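Local structure of thermostable monoacylglycerol lipase (Bacillus, 4LHE) at residues 117-122 and 189-194; 95-100 and 224-229; 3-8 and 61-66; 25-30 and 53-58. The protein hydrolyses monoacylglycerols to fatty acid and glycerol, as a thermostable lipase of the alpha/beta hydrolase fold. All blocks are in the same frame, centred on the assembly; numbering follows the deposited sequence.

Interaction 1: 117-122 and 189-194; sequences VPINAA and LIFVSD
The ring of Phe-191 lies alongside Ile-119 and meets Val-117 at its edge, where Val-117 CG1 sits close to its plane, 3.3 Å from Phe-191 CE2. With CG1 anti to its own backbone N (chi1 -172°), Val-117 also brings that methyl to Leu-189 CD2, the two side chains pointing the same way. Ser-241 and Phe-244 of helix 234-247 pack against this apolar patch, while Pro-118 CG crosses to Ile-190 CG1 near helix 202-210. The segments belong to neighbouring parallel strands of the central sheet of the alpha/beta hydrolase fold, their axes 5.0 Å apart and 11° from parallel. Phe-191 is gripped through both backbone polar atoms: its N donates to Pro-118 O at 3.2 Å, and its O accepts from Asn-120 N at 3.0 Å. Beyond Ile-119 the side chain of Asn-120 takes over the pairing. Its OD1 receives Ser-193 N at 2.8 Å on an in-plane lone pair, and its ND2 donates to Ser-193 OG at 3.1 Å, nearly in the amide plane. These two bonds fix the flip of the amide, whose ND2 also donates to the backbone O of His-226, the probable catalytic histidine. An alanine in place of Asn-120 would probably leave Ser-193 N and OG and His-226 O without these mates and weaken the tie to the 224-229 loop. A water held by Ala-121 N makes a weak bond to Phe-191 O.

Interaction 2: 95-100 and 224-229; sequences GLSMGG and SYHVAT. With SO4 (sulfate ion), chain D.
Leu-96 pushes its forked end into the 224-229 loop: CD1 stands 3.6 Å from His-226 O, and CD2 lies 3.6 Å from Thr-229 OG1 and near Val-227 CG1. This is the dense part of the contact. CG lies anti to the backbone N (chi1 174°), carrying both methyls across to the loop, and Ile-119 packs against Leu-96 and Thr-229 alike. Thr-229 OG1 is already bonded to Ser-35 O.

The other side is polar and, at the partly exposed Ser-97, more open; there a sulfate, probably from the crystallisation liquor, bridges the two segments. Ser-97 OG comes to the edge of the His-226 ring, in its plane and 3.1 Å from NE2. Ser-97 OG donates to sulfate O4 at 2.8 Å, and His-226 NE2 donates to sulfate O3, also at 2.8 Å; Met-98 N adds a weak bond to O4. His-226 ND1 is bonded to Asp-196 OD2, which fixes the rotation of the imidazole. A phenylalanine in place of His-226 would probably leave Asp-196 and the sulfate without their imidazole partner and Ser-97 OG without a nitrogen beside it.

Ser-97 stands at a sharp turn from strand into helix 98-109, in a Gly-95, Ser-97, Gly-99 (GxSxG) pattern that fits a nucleophile elbow. Ser-97, as probable nucleophile, His-226 and Asp-196 fit a catalytic triad, and the sulfate probably marks the place of the substrate's reacting group.

Interaction 3: 3-8 and 61-66; sequences EQYPVL and HYEDME
Tyr-5 lays its ring over that of His-61 in a face-to-face stack, the planes 15° apart and the centroids 4.2 Å from each other. His-61 CB belongs to the same face: it sits 3.8 Å from the centroid of the Tyr-5 ring as a CH-pi contact, so the tyrosine covers both the methylene and the imidazole. His-61 has CG anti to its backbone N (chi1 -173°), which swings the imidazole under the outer part of the tyrosine ring.

Hydrogen bonds to carboxylates form the second group. Asp-64 spans two consecutive backbone N-H groups of the N-terminal loop. Gln-4 N reaches OD1 of Asp-64 at 2.8 Å, nearly straight but from above the carboxylate plane, and Tyr-5 N meets OD2 of Asp-64 at 3.1 Å on its syn lone pair. OD2 also receives Thr-60 OG1, so the carboxylate is held by the N-terminal loop and by Thr-60, just ahead of its own helix, and also touches the edge of the Tyr-5 ring. At the far end of the tyrosine, the hydroxyl makes a weak bond to Glu-63 OE1.

The third kind is a helix cap. His-61 is the N-cap of helix 62-67, and its ND1 accepts from Glu-63 N at 3.0 Å in the ring plane; the stacked imidazole is therefore held by a bond at its edge as well as by the tyrosine at its face. The N-terminal loop before strand 14-16 here lies along the start of this short surface helix.

Glu-3 directs its carboxylate away from Asp-64: OE2 accepts from Gly-57 N, and OE1 forms a salt bridge with Arg-54.

Interaction 4: 25-30 and 53-58; sequences LVHGFT and PRLKGH. With SO4 (sulfate ion), chain D.
The imidazole of His-27 has Leu-55 over one face, its CG 3.9 Å from the ring centroid. Pro-53 O, Arg-54 CA and His-58 CB line the ring's edge. The CE1 part of that edge is turned toward the face of the His-58 ring in an offset edge-to-face pair, with planes 63° apart and centroids separated by 5.4 Å. NE2 of His-58 makes a weak bond to Phe-29 O, while its ND1 donates to Lys-56 O.

With CG between the backbone N and the carbonyl carbon (chi1 68°), the His-27 ring reaches Leu-55 and uses both nitrogens. NE2 accepts from Leu-55 N at 2.9 Å, almost straight though tilted from the ring plane, and ND1 donates to Gly-28 O at 3.1 Å on a lone pair. This pattern is consistent with a proton on ND1 and ties the ring to both segments. One water joins Leu-25 O, His-27 N and Pro-53 O.

Phe-29 N donates to sulfate O4 at 2.9 Å; Thr-30 N and OG1 both bind O1. The His-Gly loop after strand 21-26 is where alpha/beta hydrolases commonly form the oxyanion hole, consistent with Phe-29 N and Met-98 N meeting the same sulfate oxygen.

Interactions 1, 2 and 4 share the central sheet, whose neighbouring strands 21-26, 90-96, 115-119 and 188-193 carry them. Interactions 1 and 2 have centres about 7 Å apart and touch: Ile-119 O lies 2.8 Å from Ser-97 N, in a probable hydrogen bond between the strand end and the probable nucleophile elbow. Interactions 2 and 4, about 12 Å between centres, meet at the sulfate, with the probable triad on one side and segment 25-30 on the other. Interaction 3 lies about 22 Å from interaction 2, centre to centre, yet touches interaction 4, where Met-65 CB packs 3.3 Å from Gly-57 O, bringing helix 62-67 against segment 53-58.

Interaction 1: 117-122 and 189-194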
loop_
_atom_site.group_PDB
_atom_site.type_symbol
_atom_site.label_atom_id
_atom_site.label_comp_id
_atom_site.label_asym_id
_atom_site.label_seq_id
_atom_site.Cartn_x
_atom_site.Cartn_y
_atom_site.Cartn_z
ATOM N N VAL A 117 -8.568 -4.201 1.137
ATOM C CA VAL A 117 -8.932 -2.870 0.654
ATOM C C VAL A 117 -7.736 -2.168 -0.026
ATOM O O VAL A 117 -7.064 -1.303 0.563
ATOM C CB VAL A 117 -9.546 -1.985 1.789
ATOM C CG1 VAL A 117 -10.089 -0.688 1.207
ATOM C CG2 VAL A 117 -10.690 -2.724 2.472
ATOM N N PRO A 118 -7.439 -2.565 -1.271
ATOM C CA PRO A 118 -6.345 -1.902 -1.995
ATOM C C PRO A 118 -6.771 -0.512 -2.470
ATOM O O PRO A 118 -7.912 -0.341 -2.891
ATOM C CB PRO A 118 -6.108 -2.831 -3.195
ATOM C CG PRO A 118 -7.424 -3.566 -3.384
ATOM C CD PRO A 118 -8.014 -3.709 -2.016
ATOM N N ILE A 119 -5.883 0.471 -2.381
ATOM C CA ILE A 119 -6.221 1.838 -2.787
ATOM C C ILE A 119 -5.204 2.273 -3.826
ATOM O O ILE A 119 -4.014 2.336 -3.518
ATOM C CB ILE A 119 -6.100 2.806 -1.593
ATOM C CG1 ILE A 119 -6.939 2.317 -0.405
ATOM C CG2 ILE A 119 -6.452 4.228 -2.001
ATOM C CD1 ILE A 119 -6.807 3.193 0.846
ATOM N N ASN A 120 -5.655 2.587 -5.040
ATOM C CA ASN A 120 -4.738 2.912 -6.137
ATOM C C ASN A 120 -3.582 1.911 -6.293
ATOM O O ASN A 120 -2.447 2.294 -6.603
ATOM C CB ASN A 120 -4.198 4.340 -5.998
ATOM C CG ASN A 120 -5.245 5.392 -6.313
ATOM O OD1 ASN A 120 -6.184 5.148 -7.076
ATOM N ND2 ASN A 120 -5.091 6.572 -5.725
ATOM N N ALA A 121 -3.886 0.635 -6.066
ATOM C CA ALA A 121 -2.904 -0.447 -6.134
ATOM C C ALA A 121 -2.291 -0.550 -7.523
ATOM O O ALA A 121 -2.983 -0.389 -8.537
ATOM C CB ALA A 121 -3.535 -1.767 -5.735
ATOM N N ALA A 122 -0.986 -0.813 -7.545
ATOM C CA ALA A 122 -0.202 -0.892 -8.776
ATOM C C ALA A 122 0.035 -2.343 -9.182
ATOM O O ALA A 122 0.599 -3.125 -8.408
ATOM C CB ALA A 122 1.129 -0.181 -8.576
ATOM N N LEU A 189 -12.647 -4.620 -1.706
ATOM C CA LEU A 189 -13.166 -3.271 -1.866
ATOM C C LEU A 189 -12.038 -2.464 -2.504
ATOM O O LEU A 189 -10.982 -2.253 -1.897
ATOM C CB LEU A 189 -13.546 -2.663 -0.507
ATOM C CG LEU A 189 -13.977 -1.190 -0.491
ATOM C CD1 LEU A 189 -15.229 -1.015 -1.316
ATOM C CD2 LEU A 189 -14.199 -0.646 0.928
ATOM N N ILE A 190 -12.263 -2.018 -3.730
ATOM C CA ILE A 190 -11.190 -1.471 -4.556
ATOM C C ILE A 190 -11.400 0.017 -4.782
ATOM O O ILE A 190 -12.306 0.406 -5.527
ATOM C CB ILE A 190 -11.128 -2.227 -5.908
ATOM C CG1 ILE A 190 -10.864 -3.722 -5.679
ATOM C CG2 ILE A 190 -10.054 -1.654 -6.823
ATOM C CD1 ILE A 190 -10.957 -4.564 -6.948
ATOM N N PHE A 191 -10.572 0.848 -4.131
ATOM C CA PHE A 191 -10.571 2.291 -4.352
ATOM C C PHE A 191 -9.696 2.718 -5.526
ATOM O O PHE A 191 -8.596 2.199 -5.717
ATOM C CB PHE A 191 -10.080 3.030 -3.099
ATOM C CG PHE A 191 -11.042 2.961 -1.941
ATOM C CD1 PHE A 191 -12.230 3.688 -1.957
ATOM C CD2 PHE A 191 -10.757 2.174 -0.828
ATOM C CE1 PHE A 191 -13.118 3.623 -0.882
ATOM C CE2 PHE A 191 -11.635 2.119 0.241
ATOM C CZ PHE A 191 -12.812 2.833 0.219
ATOM N N VAL A 192 -10.176 3.694 -6.293
ATOM C CA VAL A 192 -9.391 4.222 -7.401
ATOM C C VAL A 192 -9.659 5.712 -7.573
ATOM O O VAL A 192 -10.811 6.161 -7.587
ATOM C CB VAL A 192 -9.651 3.452 -8.713
ATOM C CG1 VAL A 192 -11.139 3.477 -9.071
ATOM C CG2 VAL A 192 -8.801 4.027 -9.839
ATOM N N SER A 193 -8.582 6.480 -7.644
ATOM C CA SER A 193 -8.697 7.909 -7.843
ATOM C C SER A 193 -8.824 8.156 -9.340
ATOM O O SER A 193 -7.950 7.725 -10.108
ATOM C CB SER A 193 -7.470 8.629 -7.272
ATOM O OG SER A 193 -7.462 8.575 -5.850
ATOM N N ASP A 194 -9.918 8.806 -9.744
ATOM C CA ASP A 194 -10.142 9.170 -11.149
ATOM C C ASP A 194 -8.915 9.865 -11.697
ATOM O O ASP A 194 -8.439 9.550 -12.789
ATOM C CB ASP A 194 -11.327 10.132 -11.299
ATOM C CG ASP A 194 -12.664 9.465 -11.079
ATOM O OD1 ASP A 194 -12.741 8.233 -11.233
ATOM O OD2 ASP A 194 -13.641 10.177 -10.753
HETATM O O HOH W 1 -6.465 -0.539 -5.908
#

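Interaction 2: 95-100 and 224-229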
loop_
_atom_site.group_PDB
_atom_site.type_symbol
_atom_site.label_atom_id
_atom_site.label_comp_id
_atom_site.label_asym_id
_atom_site.label_seq_id
_atom_site.Cartn_x
_atom_site.Cartn_y
_atom_site.Cartn_z
ATOM N N GLY A 95 -3.939 -1.012 1.754
ATOM C CA GLY A 95 -2.670 -0.375 1.472
ATOM C C GLY A 95 -2.756 0.552 0.292
ATOM O O GLY A 95 -3.622 0.382 -0.564
ATOM N N LEU A 96 -1.841 1.513 0.247
ATOM C CA LEU A 96 -1.805 2.506 -0.815
ATOM C C LEU A 96 -0.773 2.173 -1.896
ATOM O O LEU A 96 0.389 1.900 -1.590
ATOM C CB LEU A 96 -1.478 3.872 -0.212
ATOM C CG LEU A 96 -1.262 5.012 -1.199
ATOM C CD1 LEU A 96 -2.567 5.338 -1.933
ATOM C CD2 LEU A 96 -0.728 6.226 -0.447
ATOM N N SER A 97 -1.196 2.209 -3.156
ATOM C CA SER A 97 -0.273 2.036 -4.275
ATOM C C SER A 97 0.516 0.757 -3.979
ATOM O O SER A 97 -0.101 -0.238 -3.572
ATOM C CB SER A 97 0.602 3.269 -4.440
ATOM O OG SER A 97 1.300 3.205 -5.682
ATOM N N MET A 98 1.848 0.751 -4.143
ATOM C CA MET A 98 2.629 -0.438 -3.753
ATOM C C MET A 98 2.145 -1.175 -2.493
ATOM O O MET A 98 2.273 -2.400 -2.374
ATOM C CB MET A 98 4.143 -0.193 -3.643
ATOM C CG MET A 98 4.940 -1.506 -3.562
ATOM S SD MET A 98 6.725 -1.433 -3.254
ATOM C CE MET A 98 6.747 -0.983 -1.533
ATOM N N GLY A 99 1.589 -0.437 -1.543
ATOM C CA GLY A 99 1.025 -1.095 -0.368
ATOM C C GLY A 99 -0.206 -1.872 -0.787
ATOM O O GLY A 99 -0.582 -2.884 -0.163
ATOM N N GLY A 100 -0.848 -1.399 -1.852
ATOM C CA GLY A 100 -1.960 -2.126 -2.455
ATOM C C GLY A 100 -1.496 -3.352 -3.216
ATOM O O GLY A 100 -2.178 -4.379 -3.240
ATOM N N SER A 224 -9.599 13.331 -5.443
ATOM C CA SER A 224 -8.269 12.970 -4.964
ATOM C C SER A 224 -7.349 12.592 -6.092
ATOM O O SER A 224 -7.777 12.004 -7.079
ATOM C CB SER A 224 -8.347 11.776 -4.007
ATOM O OG SER A 224 -9.041 12.112 -2.830
ATOM N N TYR A 225 -6.069 12.890 -5.926
ATOM C CA TYR A 225 -5.073 12.348 -6.832
ATOM C C TYR A 225 -4.454 11.119 -6.165
ATOM O O TYR A 225 -4.961 10.627 -5.148
ATOM C CB TYR A 225 -3.924 13.329 -7.057
ATOM C CG TYR A 225 -4.313 14.635 -7.711
ATOM C CD1 TYR A 225 -5.508 14.767 -8.411
ATOM C CD2 TYR A 225 -3.472 15.743 -7.624
ATOM C CE1 TYR A 225 -5.854 15.978 -9.003
ATOM C CE2 TYR A 225 -3.806 16.949 -8.208
ATOM C CZ TYR A 225 -4.994 17.060 -8.898
ATOM O OH TYR A 225 -5.314 18.268 -9.476
ATOM N N HIS A 226 -3.359 10.637 -6.736
ATOM C CA HIS A 226 -2.760 9.372 -6.305
ATOM C C HIS A 226 -2.715 9.068 -4.811
ATOM O O HIS A 226 -3.116 7.980 -4.385
ATOM C CB HIS A 226 -1.346 9.248 -6.849
ATOM C CG HIS A 226 -0.713 7.921 -6.572
ATOM N ND1 HIS A 226 -1.317 6.730 -6.911
ATOM C CD2 HIS A 226 0.472 7.594 -6.003
ATOM C CE1 HIS A 226 -0.530 5.724 -6.569
ATOM N NE2 HIS A 226 0.563 6.221 -6.015
ATOM N N VAL A 227 -2.192 10.007 -4.031
ATOM C CA VAL A 227 -1.993 9.789 -2.592
ATOM C C VAL A 227 -3.309 10.011 -1.853
ATOM O O VAL A 227 -3.423 10.911 -1.024
ATOM C CB VAL A 227 -0.943 10.739 -2.027
ATOM C CG1 VAL A 227 -0.535 10.311 -0.595
ATOM C CG2 VAL A 227 0.274 10.742 -2.929
ATOM N N ALA A 228 -4.299 9.180 -2.172
ATOM C CA ALA A 228 -5.695 9.400 -1.774
ATOM C C ALA A 228 -5.930 9.349 -0.248
ATOM O O ALA A 228 -6.855 9.969 0.267
ATOM C CB ALA A 228 -6.592 8.383 -2.502
ATOM N N THR A 229 -5.073 8.614 0.463
ATOM C CA THR A 229 -5.218 8.413 1.908
ATOM C C THR A 229 -4.950 9.699 2.682
ATOM O O THR A 229 -5.344 9.840 3.845
ATOM C CB THR A 229 -4.253 7.325 2.400
ATOM O OG1 THR A 229 -2.920 7.649 1.970
ATOM C CG2 THR A 229 -4.641 5.955 1.831
HETATM S S SO4 D . 3.602 5.016 -4.088
HETATM O O1 SO4 D . 4.964 5.445 -3.781
HETATM O O2 SO4 D . 2.675 5.529 -3.057
HETATM O O3 SO4 D . 3.208 5.567 -5.385
HETATM O O4 SO4 D . 3.605 3.553 -4.164
#

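Interaction 3: 3-8 and 61-66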
loop_
_atom_site.group_PDB
_atom_site.type_symbol
_atom_site.label_atom_id
_atom_site.label_comp_id
_atom_site.label_asym_id
_atom_site.label_seq_id
_atom_site.Cartn_x
_atom_site.Cartn_y
_atom_site.Cartn_z
ATOM N N GLU A 3 19.813 -1.477 7.551
ATOM C CA GLU A 3 19.514 -0.051 7.465
ATOM C C GLU A 3 20.614 0.744 8.176
ATOM O O GLU A 3 20.933 0.493 9.347
ATOM C CB GLU A 3 18.128 0.256 8.056
ATOM C CG GLU A 3 16.964 -0.288 7.226
ATOM C CD GLU A 3 15.606 0.072 7.807
ATOM O OE1 GLU A 3 15.559 0.566 8.956
ATOM O OE2 GLU A 3 14.585 -0.150 7.118
ATOM N N GLN A 4 21.192 1.697 7.451
ATOM C CA GLN A 4 22.361 2.435 7.922
ATOM C C GLN A 4 21.952 3.789 8.508
ATOM O O GLN A 4 22.745 4.451 9.188
ATOM C CB GLN A 4 23.339 2.628 6.753
ATOM C CG GLN A 4 24.802 2.278 7.044
ATOM C CD GLN A 4 24.979 0.885 7.624
ATOM O OE1 GLN A 4 24.322 -0.072 7.199
ATOM N NE2 GLN A 4 25.868 0.765 8.606
ATOM N N TYR A 5 20.704 4.184 8.255
ATOM C CA TYR A 5 20.209 5.508 8.634
ATOM C C TYR A 5 19.028 5.431 9.603
ATOM O O TYR A 5 18.316 4.431 9.620
ATOM C CB TYR A 5 19.810 6.284 7.374
ATOM C CG TYR A 5 20.976 6.617 6.482
ATOM C CD1 TYR A 5 21.386 5.741 5.485
ATOM C CD2 TYR A 5 21.672 7.812 6.640
ATOM C CE1 TYR A 5 22.465 6.047 4.663
ATOM C CE2 TYR A 5 22.751 8.125 5.833
ATOM C CZ TYR A 5 23.143 7.241 4.846
ATOM O OH TYR A 5 24.211 7.562 4.038
ATOM N N PRO A 6 18.811 6.492 10.403
ATOM C CA PRO A 6 17.743 6.478 11.409
ATOM C C PRO A 6 16.355 6.852 10.838
ATOM O O PRO A 6 16.262 7.440 9.761
ATOM C CB PRO A 6 18.209 7.543 12.398
ATOM C CG PRO A 6 18.908 8.550 11.533
ATOM C CD PRO A 6 19.561 7.765 10.418
ATOM N N VAL A 7 15.289 6.520 11.565
ATOM C CA VAL A 7 13.921 6.755 11.083
ATOM C C VAL A 7 13.542 8.235 11.123
ATOM O O VAL A 7 13.720 8.893 12.142
ATOM C CB VAL A 7 12.888 5.943 11.908
ATOM C CG1 VAL A 7 11.471 6.218 11.434
ATOM C CG2 VAL A 7 13.183 4.446 11.813
ATOM N N LEU A 8 13.006 8.744 10.013
ATOM C CA LEU A 8 12.560 10.137 9.920
ATOM C C LEU A 8 11.455 10.381 10.918
ATOM O O LEU A 8 10.657 9.478 11.205
ATOM C CB LEU A 8 12.029 10.441 8.508
ATOM C CG LEU A 8 12.935 11.164 7.503
ATOM C CD1 LEU A 8 14.385 11.048 7.911
ATOM C CD2 LEU A 8 12.742 10.632 6.086
ATOM N N HIS A 61 16.432 6.784 4.485
ATOM C CA HIS A 61 17.261 7.465 3.483
ATOM C C HIS A 61 17.192 6.632 2.196
ATOM O O HIS A 61 16.946 5.429 2.264
ATOM C CB HIS A 61 18.697 7.569 4.019
ATOM C CG HIS A 61 19.620 8.385 3.168
ATOM N ND1 HIS A 61 20.068 7.960 1.935
ATOM C CD2 HIS A 61 20.207 9.588 3.388
ATOM C CE1 HIS A 61 20.876 8.874 1.423
ATOM N NE2 HIS A 61 20.978 9.870 2.286
ATOM N N TYR A 62 17.360 7.243 1.024
ATOM C CA TYR A 62 17.193 6.469 -0.209
ATOM C C TYR A 62 18.294 5.424 -0.457
ATOM O O TYR A 62 18.105 4.490 -1.237
ATOM C CB TYR A 62 16.985 7.366 -1.440
ATOM C CG TYR A 62 18.065 8.397 -1.675
ATOM C CD1 TYR A 62 19.340 8.016 -2.068
ATOM C CD2 TYR A 62 17.800 9.757 -1.532
ATOM C CE1 TYR A 62 20.320 8.948 -2.296
ATOM C CE2 TYR A 62 18.777 10.699 -1.756
ATOM C CZ TYR A 62 20.038 10.288 -2.136
ATOM O OH TYR A 62 21.028 11.213 -2.369
ATOM N N GLU A 63 19.433 5.573 0.217
ATOM C CA GLU A 63 20.518 4.593 0.110
ATOM C C GLU A 63 20.154 3.279 0.795
ATOM O O GLU A 63 20.481 2.199 0.297
ATOM C CB GLU A 63 21.800 5.155 0.716
ATOM C CG GLU A 63 22.597 6.033 -0.228
ATOM C CD GLU A 63 23.611 6.854 0.522
ATOM O OE1 GLU A 63 23.316 7.210 1.681
ATOM O OE2 GLU A 63 24.698 7.126 -0.030
ATOM N N ASP A 64 19.483 3.384 1.939
ATOM C CA ASP A 64 18.901 2.228 2.608
ATOM C C ASP A 64 17.921 1.534 1.678
ATOM O O ASP A 64 18.002 0.327 1.460
ATOM C CB ASP A 64 18.176 2.666 3.884
ATOM C CG ASP A 64 19.133 2.968 5.026
ATOM O OD1 ASP A 64 20.320 2.584 4.939
ATOM O OD2 ASP A 64 18.698 3.587 6.017
ATOM N N MET A 65 16.990 2.312 1.137
ATOM C CA MET A 65 16.051 1.827 0.130
ATOM C C MET A 65 16.753 1.060 -0.994
ATOM O O MET A 65 16.306 -0.016 -1.405
ATOM C CB MET A 65 15.311 3.027 -0.463
ATOM C CG MET A 65 14.525 2.698 -1.693
ATOM S SD MET A 65 12.872 2.202 -1.232
ATOM C CE MET A 65 12.042 2.464 -2.796
ATOM N N GLU A 66 17.867 1.605 -1.470
ATOM C CA GLU A 66 18.574 1.057 -2.628
ATOM C C GLU A 66 19.032 -0.389 -2.447
ATOM O O GLU A 66 19.011 -1.174 -3.397
ATOM C CB GLU A 66 19.779 1.938 -2.961
ATOM C CG GLU A 66 20.626 1.390 -4.082
ATOM C CD GLU A 66 21.606 2.399 -4.615
ATOM O OE1 GLU A 66 22.206 3.158 -3.816
ATOM O OE2 GLU A 66 21.770 2.427 -5.844
#

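Interaction 4: 25-30 and 53-58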
loop_
_atom_site.group_PDB
_atom_site.type_symbol
_atom_site.label_atom_id
_atom_site.label_comp_id
_atom_site.label_asym_id
_atom_site.label_seq_id
_atom_site.Cartn_x
_atom_site.Cartn_y
_atom_site.Cartn_z
ATOM N N LEU A 25 -2.131 -2.186 7.722
ATOM C CA LEU A 25 -2.078 -1.101 6.728
ATOM C C LEU A 25 -0.700 -0.980 6.067
ATOM O O LEU A 25 0.318 -0.876 6.756
ATOM C CB LEU A 25 -2.454 0.236 7.364
ATOM C CG LEU A 25 -3.851 0.345 7.979
ATOM C CD1 LEU A 25 -3.823 -0.071 9.440
ATOM C CD2 LEU A 25 -4.375 1.772 7.856
ATOM N N VAL A 26 -0.667 -0.992 4.740
ATOM C CA VAL A 26 0.607 -1.053 4.038
ATOM C C VAL A 26 0.854 0.205 3.218
ATOM O O VAL A 26 0.129 0.469 2.250
ATOM C CB VAL A 26 0.698 -2.298 3.142
ATOM C CG1 VAL A 26 2.154 -2.543 2.735
ATOM C CG2 VAL A 26 0.151 -3.540 3.882
ATOM N N HIS A 27 1.882 0.970 3.599
ATOM C CA HIS A 27 2.225 2.202 2.877
ATOM C C HIS A 27 2.890 1.878 1.544
ATOM O O HIS A 27 3.144 0.703 1.252
ATOM C CB HIS A 27 3.073 3.167 3.730
ATOM C CG HIS A 27 4.468 2.686 4.041
ATOM N ND1 HIS A 27 5.522 2.842 3.163
ATOM C CD2 HIS A 27 4.988 2.116 5.152
ATOM C CE1 HIS A 27 6.626 2.369 3.720
ATOM N NE2 HIS A 27 6.334 1.925 4.926
ATOM N N GLY A 28 3.152 2.905 0.731
ATOM C CA GLY A 28 3.623 2.692 -0.628
ATOM C C GLY A 28 5.132 2.734 -0.859
ATOM O O GLY A 28 5.912 2.835 0.082
ATOM N N PHE A 29 5.517 2.683 -2.133
ATOM C CA PHE A 29 6.913 2.558 -2.591
ATOM C C PHE A 29 7.801 3.746 -2.239
ATOM O O PHE A 29 8.888 3.575 -1.706
ATOM C CB PHE A 29 6.906 2.327 -4.105
ATOM C CG PHE A 29 8.271 2.308 -4.757
ATOM C CD1 PHE A 29 9.078 1.172 -4.696
ATOM C CD2 PHE A 29 8.717 3.406 -5.491
ATOM C CE1 PHE A 29 10.313 1.139 -5.334
ATOM C CE2 PHE A 29 9.954 3.382 -6.129
ATOM C CZ PHE A 29 10.754 2.249 -6.050
ATOM N N THR A 30 7.351 4.958 -2.529
ATOM C CA THR A 30 8.152 6.112 -2.133
ATOM C C THR A 30 8.038 6.452 -0.624
ATOM O O THR A 30 8.976 6.994 -0.017
ATOM C CB THR A 30 7.829 7.331 -3.020
ATOM O OG1 THR A 30 6.457 7.704 -2.844
ATOM C CG2 THR A 30 8.052 6.980 -4.489
ATOM N N PRO A 53 3.178 -1.170 9.815
ATOM C CA PRO A 53 4.638 -1.340 9.795
ATOM C C PRO A 53 5.309 -0.326 8.887
ATOM O O PRO A 53 4.653 0.252 8.006
ATOM C CB PRO A 53 4.826 -2.762 9.226
ATOM C CG PRO A 53 3.577 -3.019 8.405
ATOM C CD PRO A 53 2.469 -2.289 9.161
ATOM N N ARG A 54 6.599 -0.108 9.122
ATOM C CA ARG A 54 7.438 0.718 8.262
ATOM C C ARG A 54 8.205 -0.257 7.380
ATOM O O ARG A 54 8.961 -1.086 7.896
ATOM C CB ARG A 54 8.416 1.533 9.129
ATOM C CG ARG A 54 9.438 2.378 8.353
ATOM C CD ARG A 54 10.351 3.182 9.312
ATOM N NE ARG A 54 11.232 2.326 10.113
ATOM C CZ ARG A 54 12.306 1.703 9.631
ATOM N NH1 ARG A 54 12.616 1.815 8.342
ATOM N NH2 ARG A 54 13.057 0.947 10.423
ATOM N N LEU A 55 7.985 -0.214 6.067
ATOM C CA LEU A 55 8.652 -1.176 5.183
ATOM C C LEU A 55 10.166 -0.975 5.228
ATOM O O LEU A 55 10.639 0.170 5.221
ATOM C CB LEU A 55 8.162 -1.038 3.737
ATOM C CG LEU A 55 6.686 -1.321 3.491
ATOM C CD1 LEU A 55 6.348 -1.195 2.029
ATOM C CD2 LEU A 55 6.313 -2.684 4.029
ATOM N N LYS A 56 10.925 -2.077 5.266
ATOM C CA LYS A 56 12.390 -1.983 5.242
ATOM C C LYS A 56 12.887 -1.036 4.145
ATOM O O LYS A 56 12.434 -1.099 2.996
ATOM C CB LYS A 56 13.052 -3.353 5.087
ATOM C CG LYS A 56 14.548 -3.302 5.402
ATOM C CD LYS A 56 15.203 -4.670 5.368
ATOM C CE LYS A 56 16.554 -4.615 6.071
ATOM N NZ LYS A 56 17.351 -5.867 5.904
ATOM N N GLY A 57 13.798 -0.137 4.514
ATOM C CA GLY A 57 14.407 0.753 3.545
ATOM C C GLY A 57 13.622 2.041 3.348
ATOM O O GLY A 57 14.077 2.948 2.642
ATOM N N HIS A 58 12.447 2.112 3.973
ATOM C CA HIS A 58 11.564 3.264 3.856
ATOM C C HIS A 58 11.597 4.119 5.121
ATOM O O HIS A 58 11.818 3.609 6.234
ATOM C CB HIS A 58 10.135 2.804 3.550
ATOM C CG HIS A 58 9.998 2.153 2.214
ATOM N ND1 HIS A 58 10.546 0.924 1.929
ATOM C CD2 HIS A 58 9.404 2.573 1.066
ATOM C CE1 HIS A 58 10.282 0.600 0.675
ATOM N NE2 HIS A 58 9.586 1.586 0.132
HETATM S S SO4 D . 3.602 5.016 -4.088
HETATM O O1 SO4 D . 4.964 5.445 -3.781
HETATM O O2 SO4 D . 2.675 5.529 -3.057
HETATM O O3 SO4 D . 3.208 5.567 -5.385
HETATM O O4 SO4 D . 3.605 3.553 -4.164
HETATM O O HOH W 2 3.055 -0.206 5.997
#